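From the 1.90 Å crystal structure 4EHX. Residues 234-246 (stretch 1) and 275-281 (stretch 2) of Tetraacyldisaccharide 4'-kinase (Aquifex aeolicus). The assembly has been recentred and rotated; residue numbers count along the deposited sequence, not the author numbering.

Stretch 1, residues 234-246: GLGDNGQFRKVLK
Stretch 2 275-281: YLTTPKD

How does the strand at the start of stretch 2 meet the helix of stretch 1? Tyr275 and Leu276 are extended, with phi/psi of -116/145 and -121/138, and the strand runs at 124° to the helix of stretch 1, which continues past Lys246, their axes approaching to 10.5 Å. Tyr275 (chi1 m, chi2 82°) makes no contact across the interface; its hydroxyl is hydrogen-bonded elsewhere in the structure. Leu276 points toward the helix and Leu245 back toward stretch 2, both in the m,t rotamer; their CA atoms are 9.2 Å apart. The branched ends bridge that gap, with Leu245 CD2 3.9 Å from Leu276 CD1. Both leucines are buried, a fitting place for side chains that have no polar group to satisfy.

What does Phe241 do, one helical turn before Leu245? Its side chain, at chi1 -166° (t) and chi2 31°, reaches across to Leu276, Thr277 and Thr278, and it has the largest covered area of any residue here, 68 Å². The ring edge faces the backbone carbonyl of Leu276, with Phe241 CE2 3.7 Å from Leu276 O, while Phe241 CZ lies 4.2 Å from Leu276 CB. Thr277 (phi/psi -150/-172, chi1 t) points its CB away from the helix, so it meets the ring with its backbone: Phe241 CE2 is 3.5 Å from Thr277 CA. The flat ring can therefore pack closely against main chain as well as side chain.

Why is a threonine well suited to position 278? The CA of Thr278 is 7.6 Å from the CA of Phe241, and with phi/psi -92/158 and chi1 70° (p) for Thr278, its two branches serve different neighbours. The methyl Thr278 CG2 sits over one face of the Phe241 ring, 4.3 Å from the ring centroid and 14° off the normal, in a CH-pi contact; Asp237 (chi1 m) also brings OD2 to 3.6 Å from Thr278 CG2. The hydroxyl caps the helix starting at Pro279, accepting from Asp281 N at 3.2 Å from Thr278 OG1. Thr278 OG1 also donates to Asp281 OD2 over a very short 2.5 Å.

How does the new helix fasten the beginning of stretch 1? Pro279, at phi/psi -58/-37, opens the helix without touching the other stretch. Lys280 extends through four t torsions, bringing NZ to 3.5 Å from CD2 of Leu235, a p,p leucine that is poorly ordered. Asp281 (chi1 -70°, m; chi2 -70°) provides the polar tie: Gly234 N donates to Asp281 OD2 at 2.9 Å, with an N-H...O angle of 157°, and the CA atoms of Gly234 and Asp281 are 6.0 Å apart. OD2 thus receives both the Thr278 hydroxyl and the Gly234 amide, while OD1 is hydrogen-bonded elsewhere in the structure. Glycine suits this approach because an ideal CB on Gly234 would lie 1.9 Å from Asp281 OD1, a clash. Altogether the contact buries 387 Å², summed over both sides.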

ATOM      1  N   GLY A 234      12.421  -3.545  11.819  1.00 81.72           N
ATOM      2  CA  GLY A 234      13.532  -3.021  11.054  1.00 98.38           C
ATOM      3  C   GLY A 234      13.318  -1.590  10.613  1.00113.28           C
ATOM      4  O   GLY A 234      13.702  -1.214   9.507  1.00119.26           O
ATOM      5  N   LEU A 235      12.680  -0.803  11.472  1.00122.16           N
ATOM      6  CA  LEU A 235      12.654   0.653  11.332  1.00130.92           C
ATOM      7  C   LEU A 235      11.889   1.307  12.483  1.00132.50           C
ATOM      8  O   LEU A 235      11.810   0.752  13.579  1.00133.58           O
ATOM      9  CB  LEU A 235      12.114   1.106   9.964  1.00130.50           C
ATOM     10  CG  LEU A 235      10.689   0.784   9.511  1.00125.37           C
ATOM     11  CD1 LEU A 235       9.690   1.735  10.130  1.00123.23           C
ATOM     12  CD2 LEU A 235      10.592   0.780   7.983  1.00121.43           C
ATOM     13  N   GLY A 236      11.328   2.483  12.227  1.00128.52           N
ATOM     14  CA  GLY A 236      10.616   3.226  13.250  1.00124.19           C
ATOM     15  C   GLY A 236       9.311   2.584  13.678  1.00118.71           C
ATOM     16  O   GLY A 236       8.635   3.093  14.576  1.00121.03           O
ATOM     17  N   ASP A 237       8.948   1.474  13.039  1.00106.74           N
ATOM     18  CA  ASP A 237       7.752   0.735  13.429  1.00 93.19           C
ATOM     19  C   ASP A 237       7.856   0.307  14.882  1.00 88.69           C
ATOM     20  O   ASP A 237       6.884  -0.155  15.468  1.00 85.58           O
ATOM     21  CB  ASP A 237       7.534  -0.490  12.544  1.00 94.71           C
ATOM     22  CG  ASP A 237       7.105  -0.131  11.136  1.00100.83           C
ATOM     23  OD1 ASP A 237       6.761   1.047  10.893  1.00102.25           O
ATOM     24  OD2 ASP A 237       7.105  -1.036  10.272  1.00102.08           O
ATOM     25  N   ASN A 238       9.051   0.445  15.449  1.00 92.64           N
ATOM     26  CA  ASN A 238       9.248   0.285  16.884  1.00 97.83           C
ATOM     27  C   ASN A 238       8.066   0.714  17.740  1.00 92.58           C
ATOM     28  O   ASN A 238       7.536  -0.070  18.531  1.00 91.01           O
ATOM     29  CB  ASN A 238      10.432   1.144  17.345  1.00104.18           C
ATOM     30  CG  ASN A 238      10.527   1.257  18.858  1.00105.71           C
ATOM     31  OD1 ASN A 238      10.164   0.333  19.587  1.00100.82           O
ATOM     32  ND2 ASN A 238      11.017   2.397  19.337  1.00108.88           N
ATOM     33  N   GLY A 239       7.644   1.961  17.553  1.00 81.35           N
ATOM     34  CA  GLY A 239       6.547   2.519  18.319  1.00 76.50           C
ATOM     35  C   GLY A 239       5.237   1.888  17.891  1.00 68.50           C
ATOM     36  O   GLY A 239       4.486   1.377  18.725  1.00 71.56           O
ATOM     37  N   GLN A 240       4.959   1.928  16.591  1.00 62.38           N
ATOM     38  CA  GLN A 240       3.709   1.400  16.048  1.00 68.77           C
ATOM     39  C   GLN A 240       3.547  -0.094  16.347  1.00 72.52           C
ATOM     40  O   GLN A 240       2.563  -0.516  16.960  1.00 72.05           O
ATOM     41  CB  GLN A 240       3.641   1.645  14.537  1.00 76.21           C
ATOM     42  CG  GLN A 240       2.284   2.128  14.035  1.00 85.06           C
ATOM     43  CD  GLN A 240       1.947   3.531  14.514  1.00 95.25           C
ATOM     44  OE1 GLN A 240       2.734   4.465  14.344  1.00 95.75           O
ATOM     45  NE2 GLN A 240       0.775   3.685  15.122  1.00 97.42           N
ATOM     46  N   PHE A 241       4.523  -0.885  15.908  1.00 66.41           N
ATOM     47  CA  PHE A 241       4.523  -2.332  16.113  1.00 57.66           C
ATOM     48  C   PHE A 241       4.330  -2.703  17.589  1.00 53.39           C
ATOM     49  O   PHE A 241       3.499  -3.551  17.913  1.00 49.00           O
ATOM     50  CB  PHE A 241       5.830  -2.929  15.583  1.00 53.89           C
ATOM     51  CG  PHE A 241       5.806  -4.428  15.428  1.00 52.42           C
ATOM     52  CD1 PHE A 241       4.631  -5.091  15.123  1.00 43.97           C
ATOM     53  CD2 PHE A 241       6.965  -5.168  15.591  1.00 52.31           C
ATOM     54  CE1 PHE A 241       4.608  -6.469  14.982  1.00 44.53           C
ATOM     55  CE2 PHE A 241       6.953  -6.543  15.450  1.00 44.94           C
ATOM     56  CZ  PHE A 241       5.773  -7.197  15.143  1.00 40.27           C
ATOM     57  N   ARG A 242       5.092  -2.065  18.477  1.00 55.76           N
ATOM     58  CA  ARG A 242       4.986  -2.332  19.912  1.00 63.53           C
ATOM     59  C   ARG A 242       3.568  -2.104  20.432  1.00 65.44           C
ATOM     60  O   ARG A 242       3.045  -2.902  21.213  1.00 64.30           O
ATOM     61  CB  ARG A 242       5.968  -1.468  20.714  1.00 70.82           C
ATOM     62  CG  ARG A 242       7.428  -1.888  20.609  1.00 73.74           C
ATOM     63  CD  ARG A 242       8.327  -0.973  21.437  1.00 80.82           C
ATOM     64  NE  ARG A 242       8.172  -1.203  22.870  1.00 83.59           N
ATOM     65  CZ  ARG A 242       9.057  -1.851  23.622  1.00 87.07           C
ATOM     66  NH1 ARG A 242      10.174  -2.320  23.084  1.00 80.49           N
ATOM     67  NH2 ARG A 242       8.830  -2.019  24.918  1.00 93.03           N
ATOM     68  N   LYS A 243       2.960  -1.005  20.000  1.00 62.94           N
ATOM     69  CA  LYS A 243       1.608  -0.661  20.418  1.00 73.38           C
ATOM     70  C   LYS A 243       0.612  -1.737  19.990  1.00 65.11           C
ATOM     71  O   LYS A 243      -0.172  -2.234  20.802  1.00 63.76           O
ATOM     72  CB  LYS A 243       1.206   0.699  19.840  1.00 80.73           C
ATOM     73  CG  LYS A 243      -0.128   1.227  20.348  1.00 92.09           C
ATOM     74  CD  LYS A 243      -0.106   1.426  21.857  1.00101.58           C
ATOM     75  CE  LYS A 243      -1.449   1.928  22.372  1.00106.00           C
ATOM     76  NZ  LYS A 243      -1.815   3.252  21.793  1.00105.22           N
ATOM     77  N   VAL A 244       0.654  -2.098  18.711  1.00 52.75           N
ATOM     78  CA  VAL A 244      -0.266  -3.085  18.163  1.00 44.89           C
ATOM     79  C   VAL A 244      -0.168  -4.418  18.900  1.00 48.86           C
ATOM     80  O   VAL A 244      -1.184  -5.033  19.228  1.00 50.54           O
ATOM     81  CB  VAL A 244      -0.009  -3.322  16.665  1.00 49.42           C
ATOM     82  CG1 VAL A 244      -0.889  -4.459  16.147  1.00 49.50           C
ATOM     83  CG2 VAL A 244      -0.248  -2.037  15.874  1.00 51.30           C
ATOM     84  N   LEU A 245       1.059  -4.865  19.150  1.00 46.26           N
ATOM     85  CA  LEU A 245       1.285  -6.112  19.872  1.00 52.50           C
ATOM     86  C   LEU A 245       0.654  -6.050  21.262  1.00 57.77           C
ATOM     87  O   LEU A 245       0.035  -7.014  21.722  1.00 54.16           O
ATOM     88  CB  LEU A 245       2.785  -6.399  19.989  1.00 50.97           C
ATOM     89  CG  LEU A 245       3.538  -6.744  18.698  1.00 46.98           C
ATOM     90  CD1 LEU A 245       5.051  -6.816  18.944  1.00 43.99           C
ATOM     91  CD2 LEU A 245       3.033  -8.056  18.129  1.00 43.15           C
ATOM     92  N   LYS A 246       0.819  -4.910  21.925  1.00 60.00           N
ATOM     93  CA  LYS A 246       0.264  -4.704  23.259  1.00 70.42           C
ATOM     94  C   LYS A 246      -1.264  -4.738  23.243  1.00 66.91           C
ATOM     95  O   LYS A 246      -1.884  -5.444  24.038  1.00 67.90           O
ATOM     96  CB  LYS A 246       0.758  -3.378  23.847  1.00 81.08           C
ATOM     97  CG  LYS A 246       0.236  -3.085  25.245  1.00 91.70           C
ATOM     98  CD  LYS A 246       0.753  -1.752  25.767  1.00101.17           C
ATOM     99  CE  LYS A 246       0.244  -1.483  27.177  1.00110.58           C
ATOM    100  NZ  LYS A 246       0.756  -0.198  27.732  1.00114.92           N
ATOM    101  N   TYR A 275       9.193 -15.786  16.681  1.00 33.28           N
ATOM    102  CA  TYR A 275       9.434 -14.366  16.461  1.00 33.62           C
ATOM    103  C   TYR A 275       8.266 -13.724  15.731  1.00 33.70           C
ATOM    104  O   TYR A 275       7.631 -14.343  14.869  1.00 29.48           O
ATOM    105  CB  TYR A 275      10.713 -14.138  15.646  1.00 27.37           C
ATOM    106  CG  TYR A 275      11.963 -14.656  16.319  1.00 35.42           C
ATOM    107  CD1 TYR A 275      12.307 -15.993  16.244  1.00 28.10           C
ATOM    108  CD2 TYR A 275      12.791 -13.804  17.033  1.00 28.61           C
ATOM    109  CE1 TYR A 275      13.450 -16.479  16.875  1.00 27.76           C
ATOM    110  CE2 TYR A 275      13.930 -14.274  17.662  1.00 30.71           C
ATOM    111  CZ  TYR A 275      14.253 -15.612  17.580  1.00 27.23           C
ATOM    112  OH  TYR A 275      15.385 -16.062  18.204  1.00 34.10           O
ATOM    113  N   LEU A 276       8.004 -12.470  16.081  1.00 30.53           N
ATOM    114  CA  LEU A 276       7.057 -11.634  15.350  1.00 27.42           C
ATOM    115  C   LEU A 276       7.776 -10.403  14.837  1.00 34.29           C
ATOM    116  O   LEU A 276       8.585  -9.809  15.547  1.00 38.29           O
ATOM    117  CB  LEU A 276       5.891 -11.209  16.247  1.00 31.25           C
ATOM    118  CG  LEU A 276       5.050 -12.368  16.776  1.00 41.58           C
ATOM    119  CD1 LEU A 276       3.811 -11.846  17.491  1.00 42.83           C
ATOM    120  CD2 LEU A 276       4.673 -13.293  15.625  1.00 39.89           C
ATOM    121  N   THR A 277       7.487 -10.031  13.596  1.00 29.45           N
ATOM    122  CA  THR A 277       8.071  -8.840  13.002  1.00 29.73           C
ATOM    123  C   THR A 277       7.066  -8.278  12.000  1.00 32.27           C
ATOM    124  O   THR A 277       5.919  -8.743  11.945  1.00 29.95           O
ATOM    125  CB  THR A 277       9.427  -9.143  12.327  1.00 30.29           C
ATOM    126  OG1 THR A 277      10.016  -7.925  11.854  1.00 30.40           O
ATOM    127  CG2 THR A 277       9.250 -10.130  11.152  1.00 26.45           C
ATOM    128  N   THR A 278       7.476  -7.271  11.232  1.00 30.53           N
ATOM    129  CA  THR A 278       6.577  -6.649  10.256  1.00 27.89           C
ATOM    130  C   THR A 278       6.701  -7.325   8.894  1.00 32.16           C
ATOM    131  O   THR A 278       7.720  -7.934   8.592  1.00 32.06           O
ATOM    132  CB  THR A 278       6.872  -5.141  10.069  1.00 38.32           C
ATOM    133  OG1 THR A 278       8.124  -4.978   9.384  1.00 38.14           O
ATOM    134  CG2 THR A 278       6.927  -4.423  11.415  1.00 41.34           C
ATOM    135  N   PRO A 279       5.667  -7.199   8.048  1.00 34.98           N
ATOM    136  CA  PRO A 279       5.767  -7.813   6.716  1.00 30.98           C
ATOM    137  C   PRO A 279       6.961  -7.296   5.906  1.00 31.84           C
ATOM    138  O   PRO A 279       7.588  -8.071   5.179  1.00 33.90           O
ATOM    139  CB  PRO A 279       4.437  -7.432   6.062  1.00 31.14           C
ATOM    140  CG  PRO A 279       3.482  -7.331   7.234  1.00 37.19           C
ATOM    141  CD  PRO A 279       4.307  -6.717   8.343  1.00 38.89           C
ATOM    142  N   LYS A 280       7.276  -6.011   6.034  1.00 29.74           N
ATOM    143  CA  LYS A 280       8.419  -5.440   5.328  1.00 37.14           C
ATOM    144  C   LYS A 280       9.736  -6.070   5.777  1.00 38.28           C
ATOM    145  O   LYS A 280      10.673  -6.197   4.989  1.00 40.48           O
ATOM    146  CB  LYS A 280       8.485  -3.922   5.504  1.00 49.86           C
ATOM    147  CG  LYS A 280       9.665  -3.287   4.775  1.00 69.97           C
ATOM    148  CD  LYS A 280       9.744  -1.784   4.990  1.00 84.51           C
ATOM    149  CE  LYS A 280      10.960  -1.199   4.276  1.00 90.90           C
ATOM    150  NZ  LYS A 280      11.108   0.264   4.519  1.00 97.36           N
ATOM    151  N   ASP A 281       9.816  -6.440   7.051  1.00 29.93           N
ATOM    152  CA  ASP A 281      10.990  -7.158   7.550  1.00 32.22           C
ATOM    153  C   ASP A 281      10.947  -8.625   7.130  1.00 35.84           C
ATOM    154  O   ASP A 281      11.963  -9.227   6.769  1.00 35.94           O
ATOM    155  CB  ASP A 281      11.055  -7.073   9.073  1.00 39.41           C
ATOM    156  CG  ASP A 281      11.379  -5.683   9.564  1.00 50.56           C
ATOM    157  OD1 ASP A 281      12.529  -5.244   9.358  1.00 55.08           O
ATOM    158  OD2 ASP A 281      10.493  -5.038  10.160  1.00 45.36           O
TER